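Local coordinates for amorpha-4,11-diene synthase (Artemisia annua, PDB 4GAX), which probably cyclises farnesyl diphosphate into sesquiterpenes as a metal-dependent plant terpene synthase, here in an engineered form of an alpha-bisabolol synthase, at residues D85-L90 with K238-L243; K61-L66 with Y94-E99; N79-V84 with H102-I107; S120-R125 with L160-E165. One frame throughout, in Å; residues are numbered along the deposited sequence.

Contact 1 of 4, residues D85-L90 with K238-L243; sequences DEIQRL and KTLIKL
The flat group that reaches across here is the carboxylate of Glu86, and it meets Leu240 through a single oxygen: OE1 of Glu86 lies 3.5 Å from CD1 of Leu240. Its other oxygen, OE2, is held by a salt bridge from Lys82, one turn earlier on the same helix, so the charge is paired within helix 77-89 and the group merely rests against the leucine methyl. Tyr230 of helix 219-232 touches both Glu86 and Leu240.

Leu240 does most of the work. With CG anti to its carbonyl carbon (chi1 -79°), its forked end lies between Glu86 and Ile87, while Leu90 packs on CB; it crosses each of the three at about a right angle. CD1 takes the Glu86 side, whereas CD2 sits 3.8 Å from CG1 of Ile87. This is side-chain interlocking without a hydrogen bond across the interface, in the all-helical fold of this terpene synthase, and it packs helix 77-89 of the N-terminal domain against the start of the long helix 238-269.

Leu90 closes over the root of the same leucine, its CD1 4.0 Å from CB of Leu240. The other branch turns to the next residue: CD2 of Leu90 is 4.1 Å from CD1 of Ile241. CG1 of Ile241 stands anti to the backbone N (chi1 -168°), and the turn at chi2 (58°) then brings CD1 toward Leu90.

Contact 2 of 4, residues K61-L66 with Y94-E99; sequences KEVRQL and YLFEQE
Packing is tightest at the ring of Phe96, the residue in the N-cap position of helix 97-111. CG1 of Val63 sits over one face in a CH-pi contact, 3.8 Å from the centroid of the Phe96 ring, and its approach is off-centre, with CG1 of Val63 only 3.4 Å from CZ of Phe96. CB of Leu95 lies on the opposite face, so the ring is sandwiched, while CG of Arg64 meets its edge at CE1.

Beyond that edge the contact loosens into charge and water. The chain of Arg64 runs extended from CG to NE, past the ring to Glu99, and NE of Arg64 makes a salt bridge with OE2 of Glu99 at 3.0 Å. That hydrogen bond is bent (139°): the acceptor is in the guanidinium plane, yet the N-H comes in from above the carboxylate plane. A water accepts a hydrogen bond from NH2 of Arg64 at 2.6 Å and donates to OE2 of Glu99 and to the carbonyl O of Leu95, bridging NH2 of Arg64 to that O of Leu95, 4.3 Å away. An alanine here removes the salt bridge and the edge contact, and would probably leave the water less firmly held and Phe96 less well packed.

A CH-pi contact flanked by a salt bridge thus joins helix 52-71 to the N-cap end of helix 97-111 in the all-helical N-terminal domain of this terpene synthase.

Contact 3 of 4, residues N79-V84 with H102-I107; sequences NLLKLV and HALQHI
Leu81, Leu80 and Ile107 have the most surface buried in this contact, which is made entirely of apolar side chains. Leu81 holds CG anti to its carbonyl carbon (chi1 -70°), and although its first bond does not aim at helix 97-111, its CD2 methyl arrives there: it lies 4.0 Å from CD2 of Leu104, tip to tip, and 4.3 Å from CG1 of Ile107. Leu80 instead has CG anti to the backbone N, and its CD2 sits against both CD1 of Ile107 (4.2 Å) and CB of Ala103. Ile107 thus touches both leucines, CD1 against Leu80 and CG1 against Leu81. Val84, one turn on, adds a looser touch to Leu104.

The two helices follow each other in the chain and pack as an antiparallel alpha-helical hairpin, the segment axes 11.1 Å apart at 145°, a spacing filled by leucine and isoleucine side chains. Around the pair, Ala70 and Leu71 of helix 52-71 press on Leu80, and helix 120-129 packs alongside with Trp123 against Leu81 and Ile107 and Met127 against Leu104.

Contact 4 of 4, residues S120-R125 with L160-E165; sequences SSLWFR and LLELYE
This is a close, nearly parallel helix pair buried in the N-terminal domain, helix 120-129 against helix 157-167. The segment axes come within 8.2 Å at 25°, and CA of Ser121 lies 5.1 Å from CA of Leu163, consistent with the small serine side chain. CB of Ser121 touches the carbonyl O of Glu162 and OG of Ser121 the CA of Leu163, both at 3.5 Å. Glu162 extends its carboxylate carbon CD to 4.1 Å from CB of Leu122.

In this all-helical fold two waters bridge the pair. One donates to O of Glu162 (2.7 Å) and accepts from NE of Arg125 (3.0 Å); the other accepts from N of Ser121 and gives a weak bond to OE1 of Glu162, whose OE2 pairs with Arg119. Arg125 runs extended to CD, 3.6 Å from O of Glu165; the bend at chi3 (67°) then swings NE to the first water, beside CB of Glu165. NH2 of Arg125 pairs with Asp85, while OE1 of Glu165 turns off to N of Leu214.

How the contacts relate
Contacts 1, 2 and 3 form one cluster, centres about 11 to 14 Å apart, where helices 52-71, 77-89 and 97-111 meet helix 238-269. Contacts 1 and 3 share helix 77-89, contacts 2 and 3 helix 97-111, and all three interleave along the chain. Val63 and Ile87 join contacts 1 and 2; Leu83 touches Leu240 and Leu66. Contact 4 follows contacts 2 and 3 along the chain but is nested in the loop that contact 1 closes. Centred about 15 Å from contact 3, it is tied to it by Trp123 on Leu81 and to contact 1 by the Asp85-Arg125 salt bridge. Together they join five N-terminal helices and helix 238-269 through touching neighbours, though contacts 2 and 4 do not meet.

Contact 1 of 4, residues D85-L90 with K238-L243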
loop_
_atom_site.group_PDB
_atom_site.type_symbol
_atom_site.label_atom_id
_atom_site.label_comp_id
_atom_site.label_asym_id
_atom_site.label_seq_id
_atom_site.Cartn_x
_atom_site.Cartn_y
_atom_site.Cartn_z
ATOM N N ASP A 85 14.342 5.311 12.477
ATOM C CA ASP A 85 13.969 3.993 11.950
ATOM C C ASP A 85 13.087 3.203 12.931
ATOM O O ASP A 85 12.126 2.534 12.546
ATOM C CB ASP A 85 15.238 3.198 11.673
ATOM C CG ASP A 85 14.966 1.835 11.101
ATOM O OD1 ASP A 85 14.169 1.734 10.143
ATOM O OD2 ASP A 85 15.577 0.857 11.589
ATOM N N GLU A 86 13.425 3.253 14.213
ATOM C CA GLU A 86 12.671 2.480 15.194
ATOM C C GLU A 86 11.265 3.063 15.350
ATOM O O GLU A 86 10.267 2.329 15.412
ATOM C CB GLU A 86 13.416 2.468 16.519
ATOM C CG GLU A 86 14.699 1.682 16.450
ATOM C CD GLU A 86 15.555 1.886 17.682
ATOM O OE1 GLU A 86 15.114 2.644 18.578
ATOM O OE2 GLU A 86 16.661 1.295 17.750
ATOM N N ILE A 87 11.181 4.388 15.386
ATOM C CA ILE A 87 9.872 5.034 15.472
ATOM C C ILE A 87 9.006 4.646 14.261
ATOM O O ILE A 87 7.820 4.353 14.408
ATOM C CB ILE A 87 10.021 6.565 15.571
ATOM C CG1 ILE A 87 10.706 6.924 16.890
ATOM C CG2 ILE A 87 8.654 7.252 15.460
ATOM C CD1 ILE A 87 11.171 8.411 16.970
ATOM N N GLN A 88 9.607 4.614 13.074
ATOM C CA GLN A 88 8.859 4.313 11.855
ATOM C C GLN A 88 8.395 2.861 11.842
ATOM O O GLN A 88 7.238 2.557 11.538
ATOM C CB GLN A 88 9.712 4.606 10.606
ATOM C CG GLN A 88 9.919 6.095 10.319
ATOM C CD GLN A 88 10.874 6.334 9.142
ATOM O OE1 GLN A 88 11.661 5.460 8.777
ATOM N NE2 GLN A 88 10.800 7.518 8.549
ATOM N N ARG A 89 9.311 1.954 12.156
ATOM C CA ARG A 89 8.978 0.537 12.157
ATOM C C ARG A 89 8.051 0.150 13.296
ATOM O O ARG A 89 7.286 -0.819 13.180
ATOM C CB ARG A 89 10.260 -0.300 12.180
ATOM C CG ARG A 89 11.186 0.028 10.988
ATOM C CD ARG A 89 12.388 -0.875 10.996
ATOM N NE ARG A 89 12.004 -2.238 10.669
ATOM C CZ ARG A 89 12.862 -3.192 10.322
ATOM N NH1 ARG A 89 14.166 -2.938 10.284
ATOM N NH2 ARG A 89 12.415 -4.404 10.012
ATOM N N LEU A 90 8.127 0.882 14.410
ATOM C CA LEU A 90 7.194 0.630 15.520
ATOM C C LEU A 90 5.777 1.166 15.231
ATOM O O LEU A 90 4.821 0.911 15.992
ATOM C CB LEU A 90 7.716 1.216 16.834
ATOM C CG LEU A 90 8.925 0.474 17.420
ATOM C CD1 LEU A 90 9.520 1.277 18.596
ATOM C CD2 LEU A 90 8.504 -0.919 17.872
ATOM N N LYS A 238 12.833 1.385 26.399
ATOM C CA LYS A 238 11.628 1.010 27.121
ATOM C C LYS A 238 10.517 2.030 26.899
ATOM O O LYS A 238 9.329 1.686 26.875
ATOM C CB LYS A 238 11.925 0.864 28.613
ATOM C CG LYS A 238 12.936 -0.239 28.946
ATOM C CD LYS A 238 13.186 -0.313 30.449
ATOM C CE LYS A 238 13.781 -1.661 30.856
ATOM N NZ LYS A 238 15.126 -1.891 30.258
ATOM N N THR A 239 10.894 3.290 26.728
ATOM C CA THR A 239 9.888 4.320 26.483
ATOM C C THR A 239 9.233 4.148 25.123
ATOM O O THR A 239 8.013 4.236 25.014
ATOM C CB THR A 239 10.478 5.725 26.586
ATOM O OG1 THR A 239 10.684 6.033 27.967
ATOM C CG2 THR A 239 9.532 6.758 25.976
ATOM N N LEU A 240 10.031 3.919 24.084
ATOM C CA LEU A 240 9.469 3.752 22.745
ATOM C C LEU A 240 8.519 2.562 22.668
ATOM O O LEU A 240 7.452 2.648 22.055
ATOM C CB LEU A 240 10.564 3.552 21.692
ATOM C CG LEU A 240 11.372 4.719 21.139
ATOM C CD1 LEU A 240 12.319 4.175 20.063
ATOM C CD2 LEU A 240 10.457 5.793 20.556
ATOM N N ILE A 241 8.915 1.436 23.254
ATOM C CA ILE A 241 8.082 0.242 23.140
ATOM C C ILE A 241 6.785 0.412 23.919
ATOM O O ILE A 241 5.721 -0.036 23.466
ATOM C CB ILE A 241 8.817 -1.072 23.548
ATOM C CG1 ILE A 241 7.986 -2.292 23.114
ATOM C CG2 ILE A 241 9.079 -1.126 25.048
ATOM C CD1 ILE A 241 7.696 -2.325 21.618
ATOM N N LYS A 242 6.853 1.081 25.070
ATOM C CA LYS A 242 5.635 1.311 25.847
ATOM C C LYS A 242 4.647 2.159 25.053
ATOM O O LYS A 242 3.450 1.845 24.960
ATOM C CB LYS A 242 5.964 1.994 27.170
ATOM C CG LYS A 242 4.773 2.092 28.104
ATOM C CD LYS A 242 5.109 2.903 29.345
ATOM C CE LYS A 242 4.055 2.705 30.424
ATOM N NZ LYS A 242 4.233 3.681 31.533
ATOM N N LEU A 243 5.163 3.230 24.462
ATOM C CA LEU A 243 4.359 4.115 23.639
ATOM C C LEU A 243 3.817 3.413 22.397
ATOM O O LEU A 243 2.644 3.583 22.033
ATOM C CB LEU A 243 5.210 5.312 23.201
ATOM C CG LEU A 243 4.546 6.313 22.257
ATOM C CD1 LEU A 243 3.270 6.874 22.870
ATOM C CD2 LEU A 243 5.512 7.425 21.935
#

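Contact 2 of 4, residues K61-L66 with Y94-E99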
loop_
_atom_site.group_PDB
_atom_site.type_symbol
_atom_site.label_atom_id
_atom_site.label_comp_id
_atom_site.label_asym_id
_atom_site.label_seq_id
_atom_site.Cartn_x
_atom_site.Cartn_y
_atom_site.Cartn_z
ATOM N N LYS A 61 6.563 13.302 24.982
ATOM C CA LYS A 61 7.541 14.339 25.294
ATOM C C LYS A 61 8.941 13.765 25.502
ATOM O O LYS A 61 9.942 14.410 25.176
ATOM C CB LYS A 61 7.125 15.107 26.548
ATOM C CG LYS A 61 5.705 15.644 26.519
ATOM C CD LYS A 61 5.459 16.547 27.723
ATOM C CE LYS A 61 3.977 16.829 27.918
ATOM N NZ LYS A 61 3.472 16.212 29.181
ATOM N N GLU A 62 9.025 12.578 26.089
ATOM C CA GLU A 62 10.324 11.939 26.271
ATOM C C GLU A 62 10.923 11.622 24.901
ATOM O O GLU A 62 12.120 11.800 24.679
ATOM C CB GLU A 62 10.191 10.639 27.068
ATOM C CG GLU A 62 9.604 10.789 28.456
ATOM C CD GLU A 62 9.583 9.467 29.211
ATOM O OE1 GLU A 62 10.559 8.688 29.075
ATOM O OE2 GLU A 62 8.589 9.201 29.927
ATOM N N VAL A 63 10.086 11.140 23.986
ATOM C CA VAL A 63 10.549 10.823 22.635
ATOM C C VAL A 63 10.943 12.074 21.843
ATOM O O VAL A 63 11.927 12.058 21.092
ATOM C CB VAL A 63 9.497 10.002 21.851
ATOM C CG1 VAL A 63 9.971 9.726 20.415
ATOM C CG2 VAL A 63 9.217 8.682 22.580
ATOM N N ARG A 64 10.194 13.160 22.001
ATOM C CA ARG A 64 10.592 14.405 21.345
ATOM C C ARG A 64 11.974 14.812 21.809
ATOM O O ARG A 64 12.819 15.185 20.995
ATOM C CB ARG A 64 9.601 15.528 21.615
ATOM C CG ARG A 64 8.304 15.317 20.915
ATOM C CD ARG A 64 7.439 16.551 20.964
ATOM N NE ARG A 64 6.172 16.285 20.301
ATOM C CZ ARG A 64 5.022 16.092 20.935
ATOM N NH1 ARG A 64 4.969 16.173 22.259
ATOM N NH2 ARG A 64 3.919 15.846 20.236
ATOM N N GLN A 65 12.208 14.714 23.116
ATOM C CA GLN A 65 13.491 15.079 23.691
ATOM C C GLN A 65 14.635 14.196 23.174
ATOM O O GLN A 65 15.744 14.682 22.944
ATOM C CB GLN A 65 13.417 15.046 25.220
ATOM C CG GLN A 65 14.747 15.239 25.936
ATOM C CD GLN A 65 15.275 16.671 25.843
ATOM O OE1 GLN A 65 14.622 17.560 25.284
ATOM N NE2 GLN A 65 16.464 16.895 26.395
ATOM N N LEU A 66 14.366 12.904 22.995
ATOM C CA LEU A 66 15.354 11.989 22.416
ATOM C C LEU A 66 15.768 12.427 21.016
ATOM O O LEU A 66 16.956 12.430 20.678
ATOM C CB LEU A 66 14.789 10.572 22.336
ATOM C CG LEU A 66 14.587 9.821 23.651
ATOM C CD1 LEU A 66 14.039 8.434 23.375
ATOM C CD2 LEU A 66 15.886 9.752 24.442
ATOM N N TYR A 94 3.556 8.767 12.818
ATOM C CA TYR A 94 2.500 9.793 12.730
ATOM C C TYR A 94 2.415 10.669 13.971
ATOM O O TYR A 94 1.834 11.746 13.922
ATOM C CB TYR A 94 1.121 9.169 12.469
ATOM C CG TYR A 94 0.660 8.237 13.560
ATOM C CD1 TYR A 94 -0.096 8.703 14.639
ATOM C CD2 TYR A 94 0.970 6.883 13.515
ATOM C CE1 TYR A 94 -0.521 7.840 15.642
ATOM C CE2 TYR A 94 0.549 6.014 14.511
ATOM C CZ TYR A 94 -0.194 6.498 15.570
ATOM O OH TYR A 94 -0.606 5.625 16.549
ATOM N N LEU A 95 2.980 10.205 15.088
ATOM C CA LEU A 95 3.025 11.031 16.295
ATOM C C LEU A 95 4.113 12.095 16.206
ATOM O O LEU A 95 4.068 13.087 16.921
ATOM C CB LEU A 95 3.288 10.170 17.532
ATOM C CG LEU A 95 2.213 9.152 17.924
ATOM C CD1 LEU A 95 2.649 8.474 19.206
ATOM C CD2 LEU A 95 0.872 9.844 18.123
ATOM N N PHE A 96 5.086 11.889 15.324
ATOM C CA PHE A 96 6.253 12.771 15.258
ATOM C C PHE A 96 6.578 13.202 13.830
ATOM O O PHE A 96 7.751 13.242 13.429
ATOM C CB PHE A 96 7.455 12.046 15.862
ATOM C CG PHE A 96 7.191 11.505 17.234
ATOM C CD1 PHE A 96 7.179 12.353 18.324
ATOM C CD2 PHE A 96 6.932 10.155 17.434
ATOM C CE1 PHE A 96 6.934 11.869 19.614
ATOM C CE2 PHE A 96 6.685 9.659 18.718
ATOM C CZ PHE A 96 6.683 10.524 19.807
ATOM N N GLU A 97 5.530 13.524 13.077
ATOM C CA GLU A 97 5.641 13.859 11.666
ATOM C C GLU A 97 6.578 15.033 11.459
ATOM O O GLU A 97 7.537 14.952 10.673
ATOM C CB GLU A 97 4.262 14.210 11.104
ATOM C CG GLU A 97 4.006 13.668 9.721
ATOM C CD GLU A 97 3.950 12.149 9.701
ATOM O OE1 GLU A 97 2.910 11.585 10.100
ATOM O OE2 GLU A 97 4.946 11.515 9.290
ATOM N N GLN A 98 6.297 16.127 12.159
ATOM C CA GLN A 98 7.107 17.328 12.000
ATOM C C GLN A 98 8.539 17.062 12.442
ATOM O O GLN A 98 9.492 17.493 11.783
ATOM C CB GLN A 98 6.507 18.514 12.770
ATOM C CG GLN A 98 7.093 19.880 12.361
ATOM C CD GLN A 98 8.438 20.168 13.016
ATOM O OE1 GLN A 98 8.752 19.614 14.076
ATOM N NE2 GLN A 98 9.244 21.031 12.386
ATOM N N GLU A 99 8.692 16.354 13.559
ATOM C CA GLU A 99 10.028 16.128 14.123
ATOM C C GLU A 99 10.874 15.286 13.176
ATOM O O GLU A 99 12.049 15.584 12.954
ATOM C CB GLU A 99 9.956 15.470 15.505
ATOM C CG GLU A 99 9.391 16.370 16.596
ATOM C CD GLU A 99 7.869 16.379 16.654
ATOM O OE1 GLU A 99 7.210 15.783 15.770
ATOM O OE2 GLU A 99 7.323 16.999 17.594
HETATM O O HOH W 1 4.977 15.499 17.863
#

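Contact 3 of 4, residues N79-V84 with H102-I107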
loop_
_atom_site.group_PDB
_atom_site.type_symbol
_atom_site.label_atom_id
_atom_site.label_comp_id
_atom_site.label_asym_id
_atom_site.label_seq_id
_atom_site.Cartn_x
_atom_site.Cartn_y
_atom_site.Cartn_z
ATOM N N ASN A 79 22.935 7.805 15.435
ATOM C CA ASN A 79 21.967 7.339 16.424
ATOM C C ASN A 79 20.591 7.939 16.171
ATOM O O ASN A 79 19.571 7.323 16.481
ATOM C CB ASN A 79 22.433 7.658 17.851
ATOM C CG ASN A 79 23.621 6.803 18.289
ATOM O OD1 ASN A 79 24.169 6.026 17.506
ATOM N ND2 ASN A 79 24.022 6.950 19.546
ATOM N N LEU A 80 20.560 9.151 15.625
ATOM C CA LEU A 80 19.286 9.783 15.293
ATOM C C LEU A 80 18.573 9.004 14.192
ATOM O O LEU A 80 17.345 8.766 14.254
ATOM C CB LEU A 80 19.505 11.244 14.877
ATOM C CG LEU A 80 18.316 12.023 14.275
ATOM C CD1 LEU A 80 17.131 12.135 15.215
ATOM C CD2 LEU A 80 18.760 13.411 13.884
ATOM N N LEU A 81 19.334 8.586 13.184
ATOM C CA LEU A 81 18.746 7.810 12.094
ATOM C C LEU A 81 18.182 6.515 12.633
ATOM O O LEU A 81 17.117 6.082 12.209
ATOM C CB LEU A 81 19.778 7.508 11.002
ATOM C CG LEU A 81 20.231 8.717 10.178
ATOM C CD1 LEU A 81 21.257 8.258 9.151
ATOM C CD2 LEU A 81 19.029 9.348 9.482
ATOM N N LYS A 82 18.909 5.885 13.554
ATOM C CA LYS A 82 18.442 4.639 14.155
ATOM C C LYS A 82 17.144 4.846 14.933
ATOM O O LYS A 82 16.237 3.997 14.894
ATOM C CB LYS A 82 19.521 4.038 15.059
ATOM C CG LYS A 82 19.211 2.628 15.543
ATOM C CD LYS A 82 18.796 1.727 14.372
ATOM C CE LYS A 82 18.880 0.239 14.724
ATOM N NZ LYS A 82 17.808 -0.213 15.661
ATOM N N LEU A 83 17.057 5.963 15.651
ATOM C CA LEU A 83 15.855 6.270 16.424
ATOM C C LEU A 83 14.680 6.512 15.486
ATOM O O LEU A 83 13.562 6.045 15.746
ATOM C CB LEU A 83 16.089 7.530 17.256
ATOM C CG LEU A 83 14.980 7.998 18.200
ATOM C CD1 LEU A 83 14.508 6.855 19.082
ATOM C CD2 LEU A 83 15.529 9.130 19.077
ATOM N N VAL A 84 14.932 7.245 14.399
ATOM C CA VAL A 84 13.900 7.513 13.397
ATOM C C VAL A 84 13.408 6.183 12.834
ATOM O O VAL A 84 12.206 5.938 12.740
ATOM C CB VAL A 84 14.439 8.412 12.249
ATOM C CG1 VAL A 84 13.468 8.442 11.076
ATOM C CG2 VAL A 84 14.716 9.835 12.752
ATOM N N HIS A 102 11.542 17.194 9.814
ATOM C CA HIS A 102 12.569 18.201 10.072
ATOM C C HIS A 102 13.966 17.585 10.270
ATOM O O HIS A 102 14.966 18.114 9.780
ATOM C CB HIS A 102 12.187 19.062 11.267
ATOM C CG HIS A 102 13.247 20.039 11.669
ATOM N ND1 HIS A 102 14.130 19.790 12.700
ATOM C CD2 HIS A 102 13.562 21.259 11.185
ATOM C CE1 HIS A 102 14.947 20.821 12.829
ATOM N NE2 HIS A 102 14.628 21.725 11.921
ATOM N N ALA A 103 14.023 16.467 10.982
ATOM C CA ALA A 103 15.276 15.755 11.238
ATOM C C ALA A 103 15.914 15.270 9.940
ATOM O O ALA A 103 17.087 15.523 9.691
ATOM C CB ALA A 103 15.020 14.560 12.168
ATOM N N LEU A 104 15.132 14.573 9.117
ATOM C CA LEU A 104 15.638 14.059 7.844
ATOM C C LEU A 104 16.013 15.180 6.883
ATOM O O LEU A 104 16.986 15.056 6.124
ATOM C CB LEU A 104 14.631 13.103 7.204
ATOM C CG LEU A 104 14.369 11.841 8.033
ATOM C CD1 LEU A 104 13.387 10.925 7.302
ATOM C CD2 LEU A 104 15.662 11.081 8.339
ATOM N N GLN A 105 15.263 16.282 6.933
ATOM C CA GLN A 105 15.595 17.457 6.130
ATOM C C GLN A 105 16.965 17.973 6.529
ATOM O O GLN A 105 17.806 18.311 5.677
ATOM C CB GLN A 105 14.567 18.567 6.356
ATOM C CG GLN A 105 14.805 19.812 5.521
ATOM C CD GLN A 105 13.943 20.977 5.979
ATOM O OE1 GLN A 105 13.732 21.163 7.180
ATOM N NE2 GLN A 105 13.427 21.765 5.020
ATOM N N HIS A 106 17.184 18.041 7.837
ATOM C CA HIS A 106 18.437 18.567 8.364
ATOM C C HIS A 106 19.599 17.629 8.038
ATOM O O HIS A 106 20.715 18.078 7.739
ATOM C CB HIS A 106 18.325 18.765 9.869
ATOM C CG HIS A 106 19.539 19.388 10.478
ATOM N ND1 HIS A 106 20.485 18.652 11.164
ATOM C CD2 HIS A 106 19.967 20.665 10.492
ATOM C CE1 HIS A 106 21.441 19.460 11.581
ATOM N NE2 HIS A 106 21.156 20.687 11.191
ATOM N N ILE A 107 19.337 16.328 8.101
ATOM C CA ILE A 107 20.343 15.329 7.717
ATOM C C ILE A 107 20.697 15.485 6.241
ATOM O O ILE A 107 21.880 15.477 5.860
ATOM C CB ILE A 107 19.843 13.886 7.961
ATOM C CG1 ILE A 107 19.643 13.634 9.456
ATOM C CG2 ILE A 107 20.862 12.861 7.431
ATOM C CD1 ILE A 107 20.894 13.882 10.272
#

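Contact 4 of 4, residues S120-R125 with L160-E165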
loop_
_atom_site.group_PDB
_atom_site.type_symbol
_atom_site.label_atom_id
_atom_site.label_comp_id
_atom_site.label_asym_id
_atom_site.label_seq_id
_atom_site.Cartn_x
_atom_site.Cartn_y
_atom_site.Cartn_z
ATOM N N SER A 120 25.430 3.708 7.204
ATOM C CA SER A 120 25.365 4.217 5.842
ATOM C C SER A 120 24.219 3.562 5.058
ATOM O O SER A 120 23.495 4.247 4.330
ATOM C CB SER A 120 26.734 4.125 5.120
ATOM O OG SER A 120 27.286 2.829 5.199
ATOM N N SER A 121 24.025 2.250 5.223
ATOM C CA SER A 121 22.910 1.572 4.555
ATOM C C SER A 121 21.552 2.102 5.041
ATOM O O SER A 121 20.585 2.232 4.265
ATOM C CB SER A 121 22.992 0.064 4.799
ATOM O OG SER A 121 24.151 -0.474 4.182
ATOM N N LEU A 122 21.468 2.388 6.334
ATOM C CA LEU A 122 20.227 2.912 6.907
ATOM C C LEU A 122 19.987 4.332 6.405
ATOM O O LEU A 122 18.865 4.706 6.056
ATOM C CB LEU A 122 20.293 2.887 8.444
ATOM C CG LEU A 122 19.097 3.522 9.153
ATOM C CD1 LEU A 122 17.810 2.783 8.751
ATOM C CD2 LEU A 122 19.278 3.528 10.654
ATOM N N TRP A 123 21.050 5.122 6.343
ATOM C CA TRP A 123 20.923 6.487 5.857
ATOM C C TRP A 123 20.339 6.477 4.451
ATOM O O TRP A 123 19.409 7.227 4.155
ATOM C CB TRP A 123 22.283 7.186 5.863
ATOM C CG TRP A 123 22.329 8.440 5.021
ATOM C CD1 TRP A 123 21.925 9.690 5.392
ATOM C CD2 TRP A 123 22.819 8.557 3.672
ATOM N NE1 TRP A 123 22.133 10.585 4.355
ATOM C CE2 TRP A 123 22.675 9.910 3.288
ATOM C CE3 TRP A 123 23.359 7.648 2.751
ATOM C CZ2 TRP A 123 23.064 10.381 2.033
ATOM C CZ3 TRP A 123 23.740 8.108 1.501
ATOM C CH2 TRP A 123 23.596 9.466 1.153
ATOM N N PHE A 124 20.872 5.598 3.605
ATOM C CA PHE A 124 20.477 5.541 2.203
ATOM C C PHE A 124 18.980 5.257 2.089
ATOM O O PHE A 124 18.258 5.936 1.353
ATOM C CB PHE A 124 21.302 4.459 1.490
ATOM C CG PHE A 124 20.879 4.184 0.079
ATOM C CD1 PHE A 124 21.350 4.959 -0.964
ATOM C CD2 PHE A 124 20.034 3.119 -0.206
ATOM C CE1 PHE A 124 20.971 4.690 -2.291
ATOM C CE2 PHE A 124 19.662 2.830 -1.508
ATOM C CZ PHE A 124 20.128 3.626 -2.560
ATOM N N ARG A 125 18.523 4.245 2.813
ATOM C CA ARG A 125 17.132 3.833 2.728
ATOM C C ARG A 125 16.167 4.878 3.300
ATOM O O ARG A 125 15.132 5.169 2.698
ATOM C CB ARG A 125 16.934 2.480 3.421
ATOM C CG ARG A 125 15.492 2.010 3.406
ATOM C CD ARG A 125 15.349 0.605 3.962
ATOM N NE ARG A 125 15.661 0.529 5.397
ATOM C CZ ARG A 125 14.876 1.015 6.360
ATOM N NH1 ARG A 125 13.723 1.608 6.049
ATOM N NH2 ARG A 125 15.233 0.895 7.636
ATOM N N LEU A 160 24.438 -6.327 7.843
ATOM C CA LEU A 160 24.096 -7.095 6.647
ATOM C C LEU A 160 22.632 -6.892 6.334
ATOM O O LEU A 160 22.246 -6.693 5.181
ATOM C CB LEU A 160 24.334 -8.586 6.865
ATOM C CG LEU A 160 25.643 -9.180 6.377
ATOM C CD1 LEU A 160 25.655 -10.690 6.623
ATOM C CD2 LEU A 160 25.825 -8.857 4.913
ATOM N N LEU A 161 21.816 -6.967 7.380
ATOM C CA LEU A 161 20.388 -6.727 7.253
ATOM C C LEU A 161 20.070 -5.318 6.788
ATOM O O LEU A 161 19.170 -5.135 5.967
ATOM C CB LEU A 161 19.680 -7.002 8.581
ATOM C CG LEU A 161 18.979 -8.344 8.733
ATOM C CD1 LEU A 161 18.376 -8.419 10.131
ATOM C CD2 LEU A 161 17.900 -8.491 7.655
ATOM N N GLU A 162 20.775 -4.317 7.318
ATOM C CA GLU A 162 20.531 -2.940 6.887
ATOM C C GLU A 162 20.845 -2.776 5.404
ATOM O O GLU A 162 20.167 -2.025 4.686
ATOM C CB GLU A 162 21.355 -1.926 7.705
ATOM C CG GLU A 162 20.890 -1.731 9.142
ATOM C CD GLU A 162 21.723 -0.686 9.899
ATOM O OE1 GLU A 162 22.807 -0.294 9.401
ATOM O OE2 GLU A 162 21.284 -0.249 10.988
ATOM N N LEU A 163 21.882 -3.467 4.944
ATOM C CA LEU A 163 22.275 -3.374 3.539
ATOM C C LEU A 163 21.236 -4.052 2.654
ATOM O O LEU A 163 20.846 -3.520 1.603
ATOM C CB LEU A 163 23.655 -4.017 3.336
ATOM C CG LEU A 163 24.116 -4.172 1.885
ATOM C CD1 LEU A 163 24.236 -2.816 1.168
ATOM C CD2 LEU A 163 25.462 -4.910 1.869
ATOM N N TYR A 164 20.778 -5.221 3.088
ATOM C CA TYR A 164 19.734 -5.933 2.369
ATOM C C TYR A 164 18.498 -5.029 2.210
ATOM O O TYR A 164 17.961 -4.874 1.108
ATOM C CB TYR A 164 19.385 -7.232 3.091
ATOM C CG TYR A 164 18.112 -7.883 2.590
ATOM C CD1 TYR A 164 18.119 -8.711 1.469
ATOM C CD2 TYR A 164 16.898 -7.670 3.242
ATOM C CE1 TYR A 164 16.917 -9.311 1.002
ATOM C CE2 TYR A 164 15.706 -8.260 2.786
ATOM C CZ TYR A 164 15.722 -9.072 1.673
ATOM O OH TYR A 164 14.535 -9.645 1.240
ATOM N N GLU A 165 18.069 -4.412 3.302
ATOM C CA GLU A 165 16.883 -3.564 3.238
ATOM C C GLU A 165 17.086 -2.389 2.288
ATOM O O GLU A 165 16.154 -2.016 1.559
ATOM C CB GLU A 165 16.449 -3.072 4.631
ATOM C CG GLU A 165 16.118 -4.182 5.629
ATOM C CD GLU A 165 14.840 -4.949 5.276
ATOM O OE1 GLU A 165 14.267 -4.716 4.183
ATOM O OE2 GLU A 165 14.394 -5.788 6.100
HETATM O O HOH W 2 18.632 -0.064 5.639
HETATM O O HOH W 3 25.349 0.460 7.215
#